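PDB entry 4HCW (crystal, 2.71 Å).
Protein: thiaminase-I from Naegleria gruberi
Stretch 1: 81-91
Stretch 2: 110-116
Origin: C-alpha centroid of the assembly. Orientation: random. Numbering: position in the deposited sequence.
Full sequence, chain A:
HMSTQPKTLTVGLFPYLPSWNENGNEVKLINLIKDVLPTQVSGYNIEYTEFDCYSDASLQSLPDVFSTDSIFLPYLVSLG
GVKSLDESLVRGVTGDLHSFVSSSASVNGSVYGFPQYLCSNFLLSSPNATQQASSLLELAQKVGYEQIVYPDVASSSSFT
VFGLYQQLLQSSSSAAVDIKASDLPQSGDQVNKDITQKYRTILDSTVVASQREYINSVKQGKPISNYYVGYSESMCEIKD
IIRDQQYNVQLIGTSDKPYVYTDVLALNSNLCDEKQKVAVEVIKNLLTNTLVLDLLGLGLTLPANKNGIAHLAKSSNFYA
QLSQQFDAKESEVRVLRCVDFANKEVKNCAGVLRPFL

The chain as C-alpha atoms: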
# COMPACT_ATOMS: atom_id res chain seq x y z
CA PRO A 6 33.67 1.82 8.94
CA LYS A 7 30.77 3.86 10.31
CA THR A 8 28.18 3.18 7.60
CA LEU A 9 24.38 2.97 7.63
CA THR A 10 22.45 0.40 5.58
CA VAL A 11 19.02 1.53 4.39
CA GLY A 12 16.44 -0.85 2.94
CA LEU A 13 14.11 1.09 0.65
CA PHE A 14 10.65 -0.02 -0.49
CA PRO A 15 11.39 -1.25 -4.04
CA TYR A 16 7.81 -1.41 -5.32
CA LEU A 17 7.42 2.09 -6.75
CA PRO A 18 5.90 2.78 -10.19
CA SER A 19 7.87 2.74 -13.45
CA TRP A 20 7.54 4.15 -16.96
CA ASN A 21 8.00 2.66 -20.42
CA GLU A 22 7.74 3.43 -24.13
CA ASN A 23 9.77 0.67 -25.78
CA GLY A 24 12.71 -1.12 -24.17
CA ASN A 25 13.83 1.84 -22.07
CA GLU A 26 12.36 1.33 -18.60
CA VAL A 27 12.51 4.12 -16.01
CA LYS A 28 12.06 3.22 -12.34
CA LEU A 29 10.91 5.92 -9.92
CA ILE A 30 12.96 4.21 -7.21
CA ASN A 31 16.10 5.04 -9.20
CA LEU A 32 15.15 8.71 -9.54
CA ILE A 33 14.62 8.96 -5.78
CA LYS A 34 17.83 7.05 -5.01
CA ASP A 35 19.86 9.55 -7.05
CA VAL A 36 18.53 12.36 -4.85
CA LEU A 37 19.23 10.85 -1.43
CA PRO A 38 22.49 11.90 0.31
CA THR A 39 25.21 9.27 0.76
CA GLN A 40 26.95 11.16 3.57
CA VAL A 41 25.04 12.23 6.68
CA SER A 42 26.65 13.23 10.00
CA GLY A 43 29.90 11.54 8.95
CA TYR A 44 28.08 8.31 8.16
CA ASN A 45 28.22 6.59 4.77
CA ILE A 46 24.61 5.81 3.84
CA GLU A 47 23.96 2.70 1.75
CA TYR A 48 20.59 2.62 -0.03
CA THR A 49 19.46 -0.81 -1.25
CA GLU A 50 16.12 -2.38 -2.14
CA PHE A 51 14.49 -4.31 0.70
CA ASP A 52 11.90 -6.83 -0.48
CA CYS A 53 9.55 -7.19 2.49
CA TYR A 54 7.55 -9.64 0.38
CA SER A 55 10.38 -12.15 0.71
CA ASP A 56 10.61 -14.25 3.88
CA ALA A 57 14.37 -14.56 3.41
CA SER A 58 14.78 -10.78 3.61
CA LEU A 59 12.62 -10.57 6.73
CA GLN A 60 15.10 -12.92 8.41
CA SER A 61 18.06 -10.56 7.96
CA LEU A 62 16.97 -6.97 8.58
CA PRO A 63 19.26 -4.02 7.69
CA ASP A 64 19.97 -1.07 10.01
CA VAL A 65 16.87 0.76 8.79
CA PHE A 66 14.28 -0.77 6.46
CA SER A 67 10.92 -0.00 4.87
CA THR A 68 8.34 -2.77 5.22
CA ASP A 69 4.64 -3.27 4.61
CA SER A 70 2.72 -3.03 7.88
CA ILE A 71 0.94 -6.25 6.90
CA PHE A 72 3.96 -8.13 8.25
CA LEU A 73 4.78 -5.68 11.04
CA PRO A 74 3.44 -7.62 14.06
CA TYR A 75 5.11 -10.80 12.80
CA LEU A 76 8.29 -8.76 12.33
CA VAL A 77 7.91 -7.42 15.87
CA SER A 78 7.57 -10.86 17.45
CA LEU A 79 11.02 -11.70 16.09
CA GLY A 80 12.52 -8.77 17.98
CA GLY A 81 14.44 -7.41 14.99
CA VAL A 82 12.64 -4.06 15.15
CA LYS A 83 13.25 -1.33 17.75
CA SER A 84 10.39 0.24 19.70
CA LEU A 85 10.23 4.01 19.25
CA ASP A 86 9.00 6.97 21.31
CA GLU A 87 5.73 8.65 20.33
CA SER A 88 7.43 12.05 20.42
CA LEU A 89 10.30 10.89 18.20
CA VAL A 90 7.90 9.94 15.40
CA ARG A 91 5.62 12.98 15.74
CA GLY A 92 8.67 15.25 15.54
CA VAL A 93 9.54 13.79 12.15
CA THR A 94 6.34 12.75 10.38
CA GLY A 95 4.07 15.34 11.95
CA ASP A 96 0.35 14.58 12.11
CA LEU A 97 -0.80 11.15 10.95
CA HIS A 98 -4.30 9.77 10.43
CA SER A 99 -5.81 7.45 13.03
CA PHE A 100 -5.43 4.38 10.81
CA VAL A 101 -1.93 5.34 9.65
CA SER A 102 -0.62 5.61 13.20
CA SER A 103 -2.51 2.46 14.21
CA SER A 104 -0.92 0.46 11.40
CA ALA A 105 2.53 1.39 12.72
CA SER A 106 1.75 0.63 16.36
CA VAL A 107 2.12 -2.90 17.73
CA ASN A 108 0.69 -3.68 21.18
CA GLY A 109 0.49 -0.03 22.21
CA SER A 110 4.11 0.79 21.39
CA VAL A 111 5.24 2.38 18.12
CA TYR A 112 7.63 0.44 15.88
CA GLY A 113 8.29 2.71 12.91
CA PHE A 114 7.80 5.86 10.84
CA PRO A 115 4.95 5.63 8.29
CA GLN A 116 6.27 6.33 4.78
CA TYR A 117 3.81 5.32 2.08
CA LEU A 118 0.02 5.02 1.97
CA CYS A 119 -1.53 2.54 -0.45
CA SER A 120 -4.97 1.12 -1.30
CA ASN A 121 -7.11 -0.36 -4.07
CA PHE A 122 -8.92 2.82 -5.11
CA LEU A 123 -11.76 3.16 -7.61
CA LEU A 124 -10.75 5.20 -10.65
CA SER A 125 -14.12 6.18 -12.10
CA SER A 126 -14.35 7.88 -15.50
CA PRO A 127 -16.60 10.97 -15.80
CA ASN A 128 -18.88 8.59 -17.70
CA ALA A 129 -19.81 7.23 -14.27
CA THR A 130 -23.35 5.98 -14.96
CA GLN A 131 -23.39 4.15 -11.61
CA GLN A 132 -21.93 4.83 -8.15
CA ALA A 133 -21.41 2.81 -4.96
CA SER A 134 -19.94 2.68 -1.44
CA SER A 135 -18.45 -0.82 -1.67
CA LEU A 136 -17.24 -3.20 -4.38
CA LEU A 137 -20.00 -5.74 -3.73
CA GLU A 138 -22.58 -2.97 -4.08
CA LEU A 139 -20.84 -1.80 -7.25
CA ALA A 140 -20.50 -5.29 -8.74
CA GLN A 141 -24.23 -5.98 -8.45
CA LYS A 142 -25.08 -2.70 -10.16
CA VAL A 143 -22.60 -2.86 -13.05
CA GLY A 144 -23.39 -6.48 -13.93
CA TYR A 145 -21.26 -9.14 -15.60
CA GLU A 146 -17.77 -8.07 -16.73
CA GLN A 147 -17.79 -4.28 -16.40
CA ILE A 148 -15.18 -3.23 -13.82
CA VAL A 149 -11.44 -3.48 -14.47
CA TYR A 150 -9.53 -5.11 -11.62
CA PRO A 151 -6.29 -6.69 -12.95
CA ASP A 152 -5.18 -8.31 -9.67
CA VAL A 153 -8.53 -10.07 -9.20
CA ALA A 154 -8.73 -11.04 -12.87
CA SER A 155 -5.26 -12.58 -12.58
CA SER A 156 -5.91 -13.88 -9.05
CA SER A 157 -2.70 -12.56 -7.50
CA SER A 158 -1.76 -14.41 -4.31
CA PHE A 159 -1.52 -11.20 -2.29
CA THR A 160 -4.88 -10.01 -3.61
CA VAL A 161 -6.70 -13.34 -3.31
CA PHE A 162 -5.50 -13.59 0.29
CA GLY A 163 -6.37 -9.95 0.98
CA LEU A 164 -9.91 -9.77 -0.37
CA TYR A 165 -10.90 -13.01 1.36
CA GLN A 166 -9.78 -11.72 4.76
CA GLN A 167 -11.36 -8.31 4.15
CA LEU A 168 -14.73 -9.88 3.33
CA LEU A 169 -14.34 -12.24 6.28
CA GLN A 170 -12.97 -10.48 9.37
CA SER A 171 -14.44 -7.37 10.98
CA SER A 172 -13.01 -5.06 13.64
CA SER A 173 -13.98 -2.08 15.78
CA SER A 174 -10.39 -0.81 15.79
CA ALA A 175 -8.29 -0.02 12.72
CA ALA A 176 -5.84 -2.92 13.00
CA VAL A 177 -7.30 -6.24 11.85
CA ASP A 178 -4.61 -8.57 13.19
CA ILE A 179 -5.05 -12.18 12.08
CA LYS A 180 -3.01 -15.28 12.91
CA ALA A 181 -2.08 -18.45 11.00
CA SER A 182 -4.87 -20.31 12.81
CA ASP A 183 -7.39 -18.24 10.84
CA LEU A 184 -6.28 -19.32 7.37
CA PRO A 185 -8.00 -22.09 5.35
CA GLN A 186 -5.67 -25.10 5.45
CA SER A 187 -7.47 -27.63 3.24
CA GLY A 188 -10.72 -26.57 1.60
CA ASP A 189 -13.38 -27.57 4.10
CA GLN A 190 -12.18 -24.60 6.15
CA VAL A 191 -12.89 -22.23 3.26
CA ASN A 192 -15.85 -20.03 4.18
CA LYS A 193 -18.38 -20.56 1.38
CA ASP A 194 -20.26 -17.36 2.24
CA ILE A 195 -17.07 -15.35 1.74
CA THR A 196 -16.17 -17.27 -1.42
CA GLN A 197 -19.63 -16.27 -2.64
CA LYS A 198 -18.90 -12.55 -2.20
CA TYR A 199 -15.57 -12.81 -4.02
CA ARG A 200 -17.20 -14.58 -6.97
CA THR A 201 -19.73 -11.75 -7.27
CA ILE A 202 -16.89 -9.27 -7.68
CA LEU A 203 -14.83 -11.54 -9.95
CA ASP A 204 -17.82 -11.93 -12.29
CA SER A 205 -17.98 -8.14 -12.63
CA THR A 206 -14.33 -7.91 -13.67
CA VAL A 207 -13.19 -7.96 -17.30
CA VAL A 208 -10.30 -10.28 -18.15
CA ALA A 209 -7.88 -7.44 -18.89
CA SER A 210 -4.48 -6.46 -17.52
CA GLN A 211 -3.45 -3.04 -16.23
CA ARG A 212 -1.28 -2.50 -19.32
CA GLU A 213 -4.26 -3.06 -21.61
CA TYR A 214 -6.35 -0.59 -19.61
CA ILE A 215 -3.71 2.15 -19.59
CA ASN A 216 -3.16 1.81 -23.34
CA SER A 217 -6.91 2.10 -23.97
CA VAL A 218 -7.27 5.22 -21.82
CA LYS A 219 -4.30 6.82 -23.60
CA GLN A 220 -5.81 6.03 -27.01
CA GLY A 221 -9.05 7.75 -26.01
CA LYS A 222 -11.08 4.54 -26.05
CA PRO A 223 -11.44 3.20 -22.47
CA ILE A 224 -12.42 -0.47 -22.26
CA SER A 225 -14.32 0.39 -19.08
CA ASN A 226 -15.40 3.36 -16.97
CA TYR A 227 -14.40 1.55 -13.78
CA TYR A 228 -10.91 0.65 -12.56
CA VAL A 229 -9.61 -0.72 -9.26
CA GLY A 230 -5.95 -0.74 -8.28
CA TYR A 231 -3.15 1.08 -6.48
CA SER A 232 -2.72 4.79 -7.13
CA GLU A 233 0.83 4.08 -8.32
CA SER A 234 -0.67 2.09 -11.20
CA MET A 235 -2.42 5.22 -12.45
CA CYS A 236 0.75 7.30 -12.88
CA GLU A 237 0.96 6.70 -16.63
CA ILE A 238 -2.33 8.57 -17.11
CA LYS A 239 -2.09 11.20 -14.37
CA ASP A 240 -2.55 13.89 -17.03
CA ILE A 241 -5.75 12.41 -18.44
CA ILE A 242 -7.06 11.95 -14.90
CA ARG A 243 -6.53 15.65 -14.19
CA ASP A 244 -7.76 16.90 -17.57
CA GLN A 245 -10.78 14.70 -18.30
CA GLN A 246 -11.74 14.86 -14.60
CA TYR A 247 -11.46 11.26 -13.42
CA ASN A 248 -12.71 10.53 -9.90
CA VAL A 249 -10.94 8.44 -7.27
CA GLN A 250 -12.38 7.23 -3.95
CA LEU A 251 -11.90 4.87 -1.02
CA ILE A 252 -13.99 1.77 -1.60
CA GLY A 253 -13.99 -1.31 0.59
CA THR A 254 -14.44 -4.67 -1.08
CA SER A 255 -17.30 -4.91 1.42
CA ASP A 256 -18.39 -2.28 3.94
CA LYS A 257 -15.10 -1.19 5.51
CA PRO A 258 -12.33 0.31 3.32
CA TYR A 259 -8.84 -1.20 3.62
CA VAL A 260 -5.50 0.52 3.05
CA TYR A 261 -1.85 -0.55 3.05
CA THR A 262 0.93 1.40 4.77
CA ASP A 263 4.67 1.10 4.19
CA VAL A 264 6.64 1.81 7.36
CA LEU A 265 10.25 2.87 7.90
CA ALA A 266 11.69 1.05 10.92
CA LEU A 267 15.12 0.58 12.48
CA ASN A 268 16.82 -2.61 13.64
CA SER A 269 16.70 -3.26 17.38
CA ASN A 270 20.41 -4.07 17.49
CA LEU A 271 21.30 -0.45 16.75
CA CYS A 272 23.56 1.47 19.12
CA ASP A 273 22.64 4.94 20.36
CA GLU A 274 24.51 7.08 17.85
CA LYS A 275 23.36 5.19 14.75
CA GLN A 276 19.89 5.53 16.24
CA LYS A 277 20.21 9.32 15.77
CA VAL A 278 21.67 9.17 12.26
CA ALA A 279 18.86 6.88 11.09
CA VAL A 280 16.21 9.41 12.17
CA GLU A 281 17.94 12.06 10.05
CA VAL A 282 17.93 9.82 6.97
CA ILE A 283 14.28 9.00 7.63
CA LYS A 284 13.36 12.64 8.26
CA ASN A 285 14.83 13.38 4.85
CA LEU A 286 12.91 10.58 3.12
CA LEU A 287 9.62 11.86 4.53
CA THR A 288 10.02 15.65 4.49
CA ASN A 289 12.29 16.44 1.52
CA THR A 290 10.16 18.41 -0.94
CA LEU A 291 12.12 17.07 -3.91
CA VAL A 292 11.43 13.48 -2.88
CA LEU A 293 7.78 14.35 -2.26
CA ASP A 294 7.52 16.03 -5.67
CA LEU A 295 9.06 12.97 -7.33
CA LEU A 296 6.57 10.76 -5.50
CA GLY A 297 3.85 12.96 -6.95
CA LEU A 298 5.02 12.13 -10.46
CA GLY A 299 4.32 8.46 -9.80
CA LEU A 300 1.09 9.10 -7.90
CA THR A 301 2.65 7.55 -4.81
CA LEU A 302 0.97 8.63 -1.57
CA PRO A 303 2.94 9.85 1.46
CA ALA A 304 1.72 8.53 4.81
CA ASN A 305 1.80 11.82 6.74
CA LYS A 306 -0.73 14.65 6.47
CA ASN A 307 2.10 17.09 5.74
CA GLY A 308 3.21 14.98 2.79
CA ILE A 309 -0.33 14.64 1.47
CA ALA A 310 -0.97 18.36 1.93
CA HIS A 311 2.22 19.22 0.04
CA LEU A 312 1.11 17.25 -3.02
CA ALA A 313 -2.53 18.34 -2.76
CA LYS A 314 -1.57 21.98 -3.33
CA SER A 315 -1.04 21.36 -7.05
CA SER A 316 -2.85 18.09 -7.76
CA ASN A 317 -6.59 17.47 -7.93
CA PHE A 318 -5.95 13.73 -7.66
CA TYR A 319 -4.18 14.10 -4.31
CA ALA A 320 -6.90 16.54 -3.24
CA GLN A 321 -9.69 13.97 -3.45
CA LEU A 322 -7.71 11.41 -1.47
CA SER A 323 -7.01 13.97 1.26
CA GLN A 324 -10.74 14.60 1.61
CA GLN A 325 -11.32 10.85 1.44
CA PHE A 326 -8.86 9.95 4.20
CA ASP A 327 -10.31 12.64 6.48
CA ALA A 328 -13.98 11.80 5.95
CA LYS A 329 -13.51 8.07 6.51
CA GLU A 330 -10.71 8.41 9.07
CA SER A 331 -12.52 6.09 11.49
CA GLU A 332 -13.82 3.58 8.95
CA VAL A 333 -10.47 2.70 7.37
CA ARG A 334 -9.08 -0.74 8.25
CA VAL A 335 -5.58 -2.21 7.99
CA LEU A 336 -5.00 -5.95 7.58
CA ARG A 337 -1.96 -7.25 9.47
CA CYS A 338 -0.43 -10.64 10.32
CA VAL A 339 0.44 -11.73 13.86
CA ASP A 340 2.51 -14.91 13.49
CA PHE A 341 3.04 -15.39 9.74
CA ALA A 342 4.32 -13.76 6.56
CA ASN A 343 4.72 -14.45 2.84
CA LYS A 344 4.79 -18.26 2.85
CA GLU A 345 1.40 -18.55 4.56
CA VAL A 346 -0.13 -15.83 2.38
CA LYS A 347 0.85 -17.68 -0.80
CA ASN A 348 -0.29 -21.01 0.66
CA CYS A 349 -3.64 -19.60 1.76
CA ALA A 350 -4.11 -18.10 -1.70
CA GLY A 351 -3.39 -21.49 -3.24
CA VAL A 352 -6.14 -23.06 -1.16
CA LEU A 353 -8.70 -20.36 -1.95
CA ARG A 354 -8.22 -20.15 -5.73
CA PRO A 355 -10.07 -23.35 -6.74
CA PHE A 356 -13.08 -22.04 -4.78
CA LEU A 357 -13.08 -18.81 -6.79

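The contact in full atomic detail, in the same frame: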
# COMPACT_ATOMS: atom_id res chain seq x y z
N GLY A 81 13.51 -8.13 15.86
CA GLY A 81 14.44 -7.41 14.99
C GLY A 81 14.13 -5.94 14.76
O GLY A 81 14.90 -5.25 14.09
N VAL A 82 13.02 -5.46 15.31
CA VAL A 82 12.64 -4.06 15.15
C VAL A 82 12.60 -3.32 16.49
O VAL A 82 12.07 -3.84 17.48
CB VAL A 82 11.29 -3.92 14.40
CG1 VAL A 82 10.22 -4.76 15.08
CG2 VAL A 82 10.86 -2.46 14.32
N LYS A 83 13.17 -2.12 16.52
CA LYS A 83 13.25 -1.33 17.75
C LYS A 83 11.98 -0.53 18.02
O LYS A 83 11.42 0.10 17.12
CB LYS A 83 14.46 -0.39 17.69
CG LYS A 83 14.48 0.67 18.78
CD LYS A 83 15.77 0.61 19.59
CE LYS A 83 16.98 0.90 18.72
NZ LYS A 83 18.24 0.90 19.51
N SER A 84 11.52 -0.57 19.27
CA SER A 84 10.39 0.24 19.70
C SER A 84 10.80 1.71 19.77
O SER A 84 11.90 2.04 20.21
CB SER A 84 9.88 -0.23 21.06
OG SER A 84 10.92 -0.26 22.02
N LEU A 85 9.91 2.59 19.34
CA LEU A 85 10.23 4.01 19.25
C LEU A 85 9.30 4.87 20.10
O LEU A 85 8.15 4.50 20.35
CB LEU A 85 10.17 4.47 17.79
CG LEU A 85 10.96 3.62 16.80
CD1 LEU A 85 10.77 4.13 15.38
CD2 LEU A 85 12.44 3.59 17.17
N ASP A 86 9.80 6.02 20.54
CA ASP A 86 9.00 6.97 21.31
C ASP A 86 7.95 7.64 20.43
O ASP A 86 8.17 7.86 19.24
CB ASP A 86 9.89 8.03 21.95
CG ASP A 86 10.55 7.54 23.22
OD1 ASP A 86 9.93 6.75 23.96
OD2 ASP A 86 11.70 7.95 23.49
N GLU A 87 6.81 7.96 21.03
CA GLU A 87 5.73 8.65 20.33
C GLU A 87 6.19 10.03 19.87
O GLU A 87 5.85 10.47 18.76
CB GLU A 87 4.50 8.78 21.24
CG GLU A 87 3.38 9.63 20.67
CD GLU A 87 2.71 9.01 19.46
OE1 GLU A 87 1.67 8.34 19.64
OE2 GLU A 87 3.21 9.18 18.33
N SER A 88 6.95 10.71 20.71
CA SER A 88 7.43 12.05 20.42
C SER A 88 8.47 12.06 19.30
O SER A 88 8.55 13.02 18.52
CB SER A 88 8.02 12.69 21.68
OG SER A 88 9.08 11.91 22.20
N LEU A 89 9.26 11.00 19.21
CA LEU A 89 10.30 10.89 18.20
C LEU A 89 9.69 10.81 16.79
O LEU A 89 10.23 11.38 15.84
CB LEU A 89 11.18 9.67 18.46
CG LEU A 89 12.40 9.49 17.55
CD1 LEU A 89 13.35 10.67 17.69
CD2 LEU A 89 13.12 8.18 17.85
N VAL A 90 8.58 10.10 16.68
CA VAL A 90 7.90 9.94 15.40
C VAL A 90 7.13 11.20 15.01
O VAL A 90 7.18 11.64 13.86
CB VAL A 90 6.93 8.74 15.43
CG1 VAL A 90 6.19 8.61 14.10
CG2 VAL A 90 7.69 7.46 15.75
N ARG A 91 6.42 11.77 15.97
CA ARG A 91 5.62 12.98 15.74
C ARG A 91 6.49 14.17 15.37
O ARG A 91 6.04 15.08 14.67
CB ARG A 91 4.78 13.31 16.98
CG ARG A 91 3.65 12.33 17.24
CD ARG A 91 2.56 12.44 16.18
NE ARG A 91 1.46 11.52 16.44
CZ ARG A 91 0.33 11.49 15.73
NH1 ARG A 91 -0.62 10.62 16.03
NH2 ARG A 91 0.17 12.32 14.71
N SER A 110 2.87 0.12 21.76
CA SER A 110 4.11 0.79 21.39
C SER A 110 4.19 1.07 19.89
O SER A 110 3.50 0.43 19.10
CB SER A 110 5.31 -0.06 21.82
OG SER A 110 5.29 -0.30 23.22
N VAL A 111 5.03 2.03 19.52
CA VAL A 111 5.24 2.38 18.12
C VAL A 111 6.52 1.72 17.62
O VAL A 111 7.53 1.69 18.33
CB VAL A 111 5.33 3.90 17.93
CG1 VAL A 111 5.47 4.26 16.46
CG2 VAL A 111 4.11 4.59 18.53
N TYR A 112 6.49 1.18 16.40
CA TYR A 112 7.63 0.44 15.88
C TYR A 112 8.13 0.93 14.52
O TYR A 112 8.83 0.20 13.82
CB TYR A 112 7.30 -1.06 15.80
CG TYR A 112 7.29 -1.74 17.15
CD1 TYR A 112 6.15 -1.73 17.95
CD2 TYR A 112 8.41 -2.40 17.62
CE1 TYR A 112 6.14 -2.35 19.18
CE2 TYR A 112 8.41 -3.03 18.86
CZ TYR A 112 7.27 -3.00 19.63
OH TYR A 112 7.25 -3.62 20.86
N GLY A 113 7.78 2.16 14.15
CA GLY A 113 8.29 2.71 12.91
C GLY A 113 7.64 4.00 12.42
O GLY A 113 6.59 4.41 12.91
N PHE A 114 8.29 4.63 11.45
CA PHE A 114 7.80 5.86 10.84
C PHE A 114 7.07 5.54 9.55
O PHE A 114 7.67 5.01 8.61
CB PHE A 114 8.95 6.81 10.53
CG PHE A 114 9.92 7.00 11.67
CD1 PHE A 114 11.02 6.17 11.81
CD2 PHE A 114 9.73 8.01 12.60
CE1 PHE A 114 11.91 6.34 12.85
CE2 PHE A 114 10.61 8.19 13.65
CZ PHE A 114 11.70 7.35 13.77
N PRO A 115 5.76 5.85 9.49
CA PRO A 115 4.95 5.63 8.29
C PRO A 115 5.50 6.40 7.09
O PRO A 115 5.75 7.60 7.20
CB PRO A 115 3.58 6.18 8.69
CG PRO A 115 3.55 6.07 10.18
CD PRO A 115 4.96 6.36 10.62
N GLN A 116 5.70 5.71 5.97
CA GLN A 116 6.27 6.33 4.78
C GLN A 116 5.27 6.46 3.65
O GLN A 116 4.99 7.57 3.18
CB GLN A 116 7.49 5.54 4.30
CG GLN A 116 8.11 6.08 3.02
CD GLN A 116 9.37 5.35 2.63
OE1 GLN A 116 9.68 4.28 3.15
NE2 GLN A 116 10.12 5.94 1.70

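Residues 82-86 run in extended form and pass into a helix at Glu87, and the second stretch lies beside them, reaching a strand at Phe114. The CA atoms come nearest where Ser84 lies beside Tyr112, 4.7 Å from CA of Ser84 to CA of Tyr112. Further along, the axes of helix 87-91 and strand 114-116 are 9.7 Å apart at closest approach and 29° apart in direction, a distance that leaves room for side chains between them.

One hydrogen bond joins the stretches: the amide N of Leu85 donates to the carbonyl O of Val111 over 2.7 Å, nearly straight at 170°. The same carbonyl oxygen receives a CA-H...O contact from Ser84, whose CA lies 3.5 Å from the O of Val111. Because the bond uses main-chain atoms alone, it leaves the side chains of Leu85 and Val111 free for packing. The helix itself begins loosely, with weak bonds from the N of Leu89 and the N of Val90 to the O of Asp86, followed by a firmer one from the N of Arg91 to the O of Glu87 (3.1 Å).

Around this single polar link the contact is mostly apolar, and the stretches together bury 556 Å². Leu85, in the m,t rotamer, leaves its backbone sideways but brings its end nearer to the second stretch. Its CD1 lies 3.8 Å from the CA of Gly113 and 3.5 Å from CE1 of Phe114, so a branched aliphatic chain fills the space between backbone and ring. Glycine suits position 113 because of its backbone: at phi 169° and psi 167°, a CB would be jammed against the carbonyl oxygen of Tyr112.

Phe114 is buried; its CA-CB bond points sideways, but the end of the ring comes nearer, beside Leu89 and Val90. Val90 CA and Leu89 O lie at the ring edge, 3.7 and 3.9 Å respectively from CE2 of Phe114. A flat, wholly apolar ring can thus fit close to the helix backbone while also touching side chains: CG2 of Val90 is 3.7 Å from CE2 of Phe114. Val90, with methyls close to its own backbone, leaves room for the Phe114 ring edge near its CA. Both methyls touch the Phe114 ring; CG2 of Val90 also meets CG1 of Val111 at 4.0 Å, and CG1 of Val90 meets CD of Pro115 at 4.3 Å.

At the other end, Tyr112 lies along the extended loop. Its ring receives an off-centre CH-pi contact from Ser84, whose CA is 4.3 Å from the ring centroid, and CD2 of Tyr112 packs 3.9 Å from CG1 of Val82. Its broad ring suits a place beside Val82 and Ser84, and the polar hydroxyl fits a partly exposed residue. CB of Ser84 lies 3.9 Å from CE2 of Tyr112, while the polar hydroxyl of Ser84 suits an exposed position. Val82, by contrast, is buried and points toward the second stretch; its CG2 comes within 3.4 Å of the O of Tyr112.

Charged groups stay outside this apolar packing. Arg91 points away and forms a salt bridge with Glu87 one helical turn earlier, its NE 3.5 Å from OE2 of Glu87, with a weak hydrogen bond.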